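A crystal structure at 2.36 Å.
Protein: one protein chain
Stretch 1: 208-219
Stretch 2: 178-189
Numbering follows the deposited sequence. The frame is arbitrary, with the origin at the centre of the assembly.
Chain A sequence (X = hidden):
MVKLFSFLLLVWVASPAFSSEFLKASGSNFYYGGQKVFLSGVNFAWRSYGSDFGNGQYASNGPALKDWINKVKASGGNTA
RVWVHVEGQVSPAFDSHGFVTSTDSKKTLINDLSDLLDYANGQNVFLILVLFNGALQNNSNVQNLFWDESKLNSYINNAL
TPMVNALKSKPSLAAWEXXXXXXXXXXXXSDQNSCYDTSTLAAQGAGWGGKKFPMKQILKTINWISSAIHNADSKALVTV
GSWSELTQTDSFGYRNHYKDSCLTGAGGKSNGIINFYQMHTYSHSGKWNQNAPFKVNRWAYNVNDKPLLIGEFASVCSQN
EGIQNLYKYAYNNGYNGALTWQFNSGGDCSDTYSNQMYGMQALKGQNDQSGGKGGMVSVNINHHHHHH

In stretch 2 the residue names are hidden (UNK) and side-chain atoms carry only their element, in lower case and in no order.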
ATOM      1  N   TRP A 208      13.627  -7.086  11.234  1.00 41.94           N
ATOM      2  CA  TRP A 208      13.746  -8.511  10.892  1.00 42.93           C
ATOM      3  C   TRP A 208      14.418  -8.728   9.510  1.00 43.52           C
ATOM      4  O   TRP A 208      15.015  -9.802   9.237  1.00 36.69           O
ATOM      5  CB  TRP A 208      12.365  -9.217  10.982  1.00 42.25           C
ATOM      6  CG  TRP A 208      11.400  -8.945   9.858  1.00 46.04           C
ATOM      7  CD1 TRP A 208      11.281  -9.645   8.686  1.00 46.18           C
ATOM      8  CD2 TRP A 208      10.410  -7.918   9.801  1.00 44.52           C
ATOM      9  NE1 TRP A 208      10.294  -9.099   7.906  1.00 41.64           N
ATOM     10  CE2 TRP A 208       9.746  -8.042   8.566  1.00 42.59           C
ATOM     11  CE3 TRP A 208      10.031  -6.899  10.663  1.00 46.70           C
ATOM     12  CZ2 TRP A 208       8.725  -7.187   8.177  1.00 47.04           C
ATOM     13  CZ3 TRP A 208       9.000  -6.043  10.272  1.00 46.46           C
ATOM     14  CH2 TRP A 208       8.362  -6.199   9.045  1.00 45.24           C
ATOM     15  N   GLY A 209      14.315  -7.706   8.654  1.00 35.94           N
ATOM     16  CA  GLY A 209      14.976  -7.731   7.362  1.00 37.21           C
ATOM     17  C   GLY A 209      16.405  -7.239   7.423  1.00 35.60           C
ATOM     18  O   GLY A 209      17.060  -7.088   6.412  1.00 37.52           O
ATOM     19  N   GLY A 210      16.915  -7.044   8.619  1.00 36.82           N
ATOM     20  CA  GLY A 210      18.211  -6.441   8.789  1.00 38.23           C
ATOM     21  C   GLY A 210      18.015  -4.958   9.096  1.00 42.30           C
ATOM     22  O   GLY A 210      17.130  -4.302   8.531  1.00 43.40           O
ATOM     23  N   LYS A 211      18.862  -4.431   9.974  1.00 42.53           N
ATOM     24  CA  LYS A 211      18.670  -3.108  10.512  1.00 46.45           C
ATOM     25  C   LYS A 211      19.450  -2.098   9.700  1.00 49.96           C
ATOM     26  O   LYS A 211      20.543  -1.719  10.084  1.00 51.82           O
ATOM     27  CB  LYS A 211      19.058  -3.090  12.000  1.00 47.46           C
ATOM     28  CG  LYS A 211      17.983  -3.718  12.900  1.00 46.06           C
ATOM     29  CD  LYS A 211      18.537  -4.485  14.109  1.00 46.60           C
ATOM     30  CE  LYS A 211      17.541  -4.492  15.267  1.00 46.66           C
ATOM     31  NZ  LYS A 211      18.078  -4.949  16.574  1.00 45.03           N
ATOM     32  N   LYS A 212      18.853  -1.640   8.596  1.00 49.38           N
ATOM     33  CA  LYS A 212      19.551  -0.806   7.592  1.00 49.77           C
ATOM     34  C   LYS A 212      19.353   0.702   7.714  1.00 48.17           C
ATOM     35  O   LYS A 212      20.292   1.463   7.544  1.00 49.92           O
ATOM     36  CB  LYS A 212      19.127  -1.229   6.168  1.00 47.77           C
ATOM     37  CG  LYS A 212      19.187  -2.736   5.948  1.00 47.00           C
ATOM     38  CD  LYS A 212      18.878  -3.119   4.513  1.00 45.57           C
ATOM     39  CE  LYS A 212      18.772  -4.639   4.362  1.00 47.04           C
ATOM     40  NZ  LYS A 212      20.087  -5.333   4.483  1.00 46.85           N
ATOM     41  N   PHE A 213      18.124   1.128   7.966  1.00 49.89           N
ATOM     42  CA  PHE A 213      17.762   2.533   7.879  1.00 51.49           C
ATOM     43  C   PHE A 213      17.234   3.095   9.209  1.00 54.84           C
ATOM     44  O   PHE A 213      16.357   2.503   9.840  1.00 51.32           O
ATOM     45  CB  PHE A 213      16.660   2.730   6.844  1.00 52.56           C
ATOM     46  CG  PHE A 213      16.848   1.943   5.573  1.00 53.24           C
ATOM     47  CD1 PHE A 213      17.875   2.251   4.700  1.00 49.62           C
ATOM     48  CD2 PHE A 213      15.964   0.925   5.233  1.00 51.33           C
ATOM     49  CE1 PHE A 213      18.036   1.543   3.537  1.00 48.54           C
ATOM     50  CE2 PHE A 213      16.130   0.217   4.058  1.00 52.44           C
ATOM     51  CZ  PHE A 213      17.170   0.523   3.213  1.00 46.11           C
ATOM     52  N   PRO A 214      17.737   4.263   9.627  1.00 52.32           N
ATOM     53  CA  PRO A 214      17.086   4.942  10.722  1.00 51.93           C
ATOM     54  C   PRO A 214      15.780   5.620  10.274  1.00 54.78           C
ATOM     55  O   PRO A 214      15.649   6.088   9.113  1.00 50.64           O
ATOM     56  CB  PRO A 214      18.120   5.984  11.150  1.00 54.51           C
ATOM     57  CG  PRO A 214      19.406   5.537  10.548  1.00 53.61           C
ATOM     58  CD  PRO A 214      19.000   4.914   9.263  1.00 54.47           C
ATOM     59  N   MET A 215      14.820   5.679  11.195  1.00 50.08           N
ATOM     60  CA  MET A 215      13.541   6.275  10.884  1.00 46.16           C
ATOM     61  C   MET A 215      13.724   7.562  10.121  1.00 47.22           C
ATOM     62  O   MET A 215      12.959   7.843   9.198  1.00 47.33           O
ATOM     63  CB  MET A 215      12.754   6.561  12.142  1.00 45.54           C
ATOM     64  CG  MET A 215      11.288   6.811  11.877  1.00 43.99           C
ATOM     65  SD  MET A 215      10.443   5.269  11.568  1.00 45.52           S
ATOM     66  CE  MET A 215       9.619   5.767  10.068  1.00 47.16           C
ATOM     67  N   LYS A 216      14.728   8.350  10.491  1.00 50.14           N
ATOM     68  CA  LYS A 216      14.923   9.615   9.809  1.00 54.99           C
ATOM     69  C   LYS A 216      15.086   9.416   8.300  1.00 49.45           C
ATOM     70  O   LYS A 216      14.465  10.129   7.519  1.00 50.83           O
ATOM     71  CB  LYS A 216      16.108  10.418  10.364  1.00 62.45           C
ATOM     72  CG  LYS A 216      16.293  11.727   9.583  1.00 70.08           C
ATOM     73  CD  LYS A 216      17.192  12.762  10.240  1.00 72.43           C
ATOM     74  CE  LYS A 216      16.988  14.086   9.524  1.00 75.73           C
ATOM     75  NZ  LYS A 216      17.947  15.114   9.983  1.00 79.34           N
ATOM     76  N   GLN A 217      15.929   8.475   7.887  1.00 45.13           N
ATOM     77  CA  GLN A 217      16.133   8.257   6.453  1.00 45.99           C
ATOM     78  C   GLN A 217      14.893   7.668   5.825  1.00 45.33           C
ATOM     79  O   GLN A 217      14.451   8.139   4.762  1.00 48.47           O
ATOM     80  CB  GLN A 217      17.342   7.385   6.165  1.00 45.70           C
ATOM     81  CG  GLN A 217      18.645   7.980   6.677  1.00 46.57           C
ATOM     82  CD  GLN A 217      18.869   9.382   6.165  1.00 48.41           C
ATOM     83  OE1 GLN A 217      18.947   9.615   4.954  1.00 45.96           O
ATOM     84  NE2 GLN A 217      18.956  10.339   7.091  1.00 53.47           N
ATOM     85  N   ILE A 218      14.297   6.677   6.488  1.00 43.47           N
ATOM     86  CA  ILE A 218      12.999   6.154   6.023  1.00 40.18           C
ATOM     87  C   ILE A 218      12.023   7.280   5.689  1.00 41.76           C
ATOM     88  O   ILE A 218      11.516   7.338   4.573  1.00 39.50           O
ATOM     89  CB  ILE A 218      12.300   5.210   7.029  1.00 36.45           C
ATOM     90  CG1 ILE A 218      13.077   3.881   7.159  1.00 34.41           C
ATOM     91  CG2 ILE A 218      10.856   4.977   6.581  1.00 33.22           C
ATOM     92  CD1 ILE A 218      12.553   2.927   8.202  1.00 33.43           C
ATOM     93  N   LEU A 219      11.776   8.160   6.660  1.00 42.49           N
ATOM     94  CA  LEU A 219      10.762   9.225   6.536  1.00 41.21           C
ATOM     95  C   LEU A 219      11.137  10.288   5.535  1.00 41.32           C
ATOM     96  O   LEU A 219      10.254  10.828   4.867  1.00 40.49           O
ATOM     97  CB  LEU A 219      10.496   9.909   7.897  1.00 41.26           C
ATOM     98  CG  LEU A 219       9.844   9.021   8.961  1.00 39.74           C
ATOM     99  CD1 LEU A 219       9.789   9.736  10.295  1.00 37.76           C
ATOM    100  CD2 LEU A 219       8.454   8.607   8.501  1.00 37.45           C
ATOM    101  N   UNK A 178       4.429   4.010  -1.265  1.00 36.49           N
ATOM    102  CA  UNK A 178       5.848   4.243  -1.417  1.00 35.28           C
ATOM    103  C   UNK A 178       6.630   3.047  -1.006  1.00 30.60           C
ATOM    104  O   UNK A 178       7.513   2.596  -1.723  1.00 29.16           O
ATOM    105  c   UNK A 178       5.497   6.640  -0.813  1.00 34.12           C
ATOM    106  c   UNK A 178       6.340   5.417  -0.555  1.00 34.78           C
ATOM    107  c   UNK A 178       7.794   5.700  -0.875  1.00 37.78           C
ATOM    108  N   UNK A 179       6.330   2.546   0.180  1.00 31.70           N
ATOM    109  CA  UNK A 179       7.187   1.534   0.781  1.00 31.92           C
ATOM    110  C   UNK A 179       6.329   0.638   1.658  1.00 33.92           C
ATOM    111  O   UNK A 179       5.445   1.118   2.362  1.00 35.34           O
ATOM    112  c   UNK A 179       8.276   2.224   1.572  1.00 30.39           C
ATOM    113  c   UNK A 179      10.224   2.192   3.120  1.00 29.57           C
ATOM    114  c   UNK A 179      10.186   0.599   1.179  1.00 31.03           C
ATOM    115  c   UNK A 179       9.342   1.341   2.218  1.00 32.00           C
ATOM    116  N   UNK A 180       6.551  -0.668   1.564  1.00 33.14           N
ATOM    117  CA  UNK A 180       5.754  -1.650   2.297  1.00 30.66           C
ATOM    118  C   UNK A 180       6.546  -2.084   3.540  1.00 31.93           C
ATOM    119  O   UNK A 180       7.743  -2.413   3.432  1.00 33.05           O
ATOM    120  n   UNK A 180       5.853  -5.011   2.570  1.00 25.33           N
ATOM    121  o   UNK A 180       3.765  -4.160   2.530  1.00 28.41           O
ATOM    122  c   UNK A 180       4.959  -4.082   2.219  1.00 27.79           C
ATOM    123  c   UNK A 180       5.477  -2.870   1.415  1.00 28.59           C
ATOM    124  N   UNK A 181       5.892  -2.098   4.695  1.00 30.28           N
ATOM    125  CA  UNK A 181       6.537  -2.507   5.953  1.00 34.44           C
ATOM    126  C   UNK A 181       7.959  -1.917   6.135  1.00 34.40           C
ATOM    127  O   UNK A 181       8.967  -2.629   6.182  1.00 35.69           O
ATOM    128  o   UNK A 181       5.801  -6.749   6.836  1.00 41.44           O
ATOM    129  c   UNK A 181       5.060  -4.585   5.979  1.00 35.27           C
ATOM    130  c   UNK A 181       4.823  -5.983   6.557  1.00 38.35           C
ATOM    131  o   UNK A 181       3.613  -6.316   6.725  1.00 37.25           O
ATOM    132  c   UNK A 181       6.491  -4.048   6.119  1.00 34.51           C
ATOM    133  N   UNK A 182       8.035  -0.591   6.213  1.00 35.29           N
ATOM    134  CA  UNK A 182       9.321   0.069   6.396  1.00 36.72           C
ATOM    135  C   UNK A 182      10.041  -0.418   7.641  1.00 37.45           C
ATOM    136  O   UNK A 182      11.244  -0.253   7.738  1.00 43.67           O
ATOM    137  c   UNK A 182       6.913   0.362   6.119  1.00 33.92           C
ATOM    138  c   UNK A 182       8.932   1.539   6.591  1.00 35.78           C
ATOM    139  c   UNK A 182       7.596   1.680   5.938  1.00 34.59           C
ATOM    140  N   UNK A 183       9.297  -0.993   8.579  1.00 38.84           N
ATOM    141  CA  UNK A 183       9.827  -1.445   9.882  1.00 40.11           C
ATOM    142  C   UNK A 183      10.690  -2.684   9.760  1.00 40.06           C
ATOM    143  O   UNK A 183      11.426  -3.036  10.706  1.00 46.93           O
ATOM    144  o   UNK A 183       6.258  -1.366   9.486  1.00 39.46           O
ATOM    145  o   UNK A 183       6.409   0.854   9.788  1.00 36.70           O
ATOM    146  c   UNK A 183       6.737  -0.339  10.055  1.00 42.67           C
ATOM    147  c   UNK A 183       8.694  -1.747  10.880  1.00 40.80           C
ATOM    148  c   UNK A 183       7.781  -0.557  11.148  1.00 41.08           C
ATOM    149  N   UNK A 184      10.593  -3.341   8.607  1.00 37.49           N
ATOM    150  CA  UNK A 184      11.387  -4.518   8.312  1.00 38.84           C
ATOM    151  C   UNK A 184      12.878  -4.246   8.255  1.00 35.87           C
ATOM    152  O   UNK A 184      13.666  -5.019   8.763  1.00 31.87           O
ATOM    153  N   UNK A 185      13.243  -3.125   7.632  1.00 39.13           N
ATOM    154  CA  UNK A 185      14.632  -2.783   7.394  1.00 37.79           C
ATOM    155  C   UNK A 185      14.976  -1.543   8.204  1.00 40.43           C
ATOM    156  O   UNK A 185      15.976  -0.870   7.966  1.00 44.22           O
ATOM    157  c   UNK A 185      14.957  -3.968   5.243  1.00 35.80           C
ATOM    158  c   UNK A 185      14.897  -2.610   5.879  1.00 36.30           C
ATOM    159  o   UNK A 185      13.845  -1.838   5.271  1.00 35.14           O
ATOM    160  N   UNK A 186      14.136  -1.266   9.190  1.00 41.90           N
ATOM    161  CA  UNK A 186      14.316  -0.148  10.110  1.00 41.74           C
ATOM    162  C   UNK A 186      15.498  -0.451  11.013  1.00 40.00           C
ATOM    163  O   UNK A 186      15.699  -1.595  11.341  1.00 36.93           O
ATOM    164  c   UNK A 186      13.955   2.011  12.260  1.00 42.25           C
ATOM    165  c   UNK A 186      13.048   0.001  10.952  1.00 42.09           C
ATOM    166  c   UNK A 186      12.143   0.579  13.224  1.00 39.14           C
ATOM    167  c   UNK A 186      12.756   1.136  11.941  1.00 43.24           C
ATOM    168  N   UNK A 187      16.268   0.579  11.379  1.00 42.97           N
ATOM    169  CA  UNK A 187      17.351   0.500  12.387  1.00 47.59           C
ATOM    170  C   UNK A 187      16.896   1.215  13.661  1.00 45.62           C
ATOM    171  O   UNK A 187      16.956   2.446  13.748  1.00 42.27           O
ATOM    172  o   UNK A 187      21.019   3.068  12.002  1.00 50.61           O
ATOM    173  n   UNK A 187      22.023   1.116  11.744  1.00 50.48           N
ATOM    174  c   UNK A 187      21.022   1.862  12.137  1.00 47.91           C
ATOM    175  c   UNK A 187      18.629   1.170  11.847  1.00 49.94           C
ATOM    176  c   UNK A 187      19.845   1.148  12.766  1.00 48.80           C
ATOM    177  N   UNK A 188      16.402   0.457  14.646  1.00 45.73           N
ATOM    178  CA  UNK A 188      15.830   1.148  15.799  1.00 48.13           C
ATOM    179  C   UNK A 188      16.890   1.805  16.699  1.00 48.49           C
ATOM    180  O   UNK A 188      18.038   1.369  16.711  1.00 49.44           O
ATOM    181  c   UNK A 188      15.058   0.030  16.548  1.00 50.86           C
ATOM    182  c   UNK A 188      16.191  -0.997  14.714  1.00 47.88           C
ATOM    183  c   UNK A 188      15.000  -1.136  15.616  1.00 47.51           C
ATOM    184  N   UNK A 189      16.473   2.826  17.446  1.00 48.32           N
ATOM    185  CA  UNK A 189      17.358   3.626  18.273  1.00 50.36           C
ATOM    186  C   UNK A 189      16.678   4.891  18.781  1.00 51.84           C
ATOM    187  O   UNK A 189      15.631   5.288  18.282  1.00 47.90           O
TER

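Position 178 has three side-chain carbons, one on CA carrying the other two. This beta-branched fork is valine, V178, buried and out of reach of stretch 1. Position 179 has four carbons forked at the second, the pattern of leucine; L179 points toward stretch 1, and its CD2 lies 4.5 Å from I218 CG2, an apolar contact in the interior. At 180 two carbons end in one oxygen and one nitrogen: asparagine, N180, whose amide is satisfied elsewhere in the structure.

Position 181 has three carbons, the third bearing two oxygens, hence glutamate. E181 OE1 lies at the edge of the W208 ring, 3.2 Å from CZ2, where an electronegative atom meets the positive rim of the aromatic system. At 182 three carbons close a ring onto the backbone nitrogen, so this is proline; P182 CB packs 3.9 Å from I218 CG2, and its compact ring suits a buried turn. Position 183 again shows three carbons ending in two oxygens: E183, glutamate, its carboxylate bonded elsewhere and its CB 4.3 Å from W208 CZ3.

Position 184 has no side-chain atoms and is glycine. G184 CA sits 3.4 Å from the centroid of the six-membered ring of W208, over its face, a CH-pi contact; an ideal CB would come within 3.2 Å of W208 CZ2, so the bare backbone fits closely. Position 185 has one carbon carrying an oxygen and a carbon, which is threonine. T185 CG2 lies 4.0 Å from K212 CE, while OG1 approaches F213 CE2 at 3.3 Å and finds its hydrogen bond elsewhere.

Position 186 has four carbons forked at the second: leucine. L186 CB meets I218 CD1 at 4.0 Å, and CD2 reaches 3.9 Å from M215 N, filling space beside the start of the helix. At 187 three carbons end in one oxygen and one nitrogen, a glutamine; the extended chain of Q187 brings OE1 3.3 Å from P214 CG at an exposed margin. Position 188 closes three carbons onto its nitrogen: P188, proline, with CD 3.7 Å from K211 CG. Position 189 lacks side-chain atoms; G189, glycine, makes no contact.

The backbones do most of the fastening. G209 N donates to G184 O (2.8 Å), and T185 O accepts from both K212 N (3.0 Å) and F213 N (2.9 Å). Q187 N donates to F213 O at a very short 2.5 Å, completing a single bridge between F213 and L186. W208 covers G184 at one end, and I218 adds apolar packing against L179, P182 and L186.

Stretch 2, residues 178-189: VLNEPEGTLQPG
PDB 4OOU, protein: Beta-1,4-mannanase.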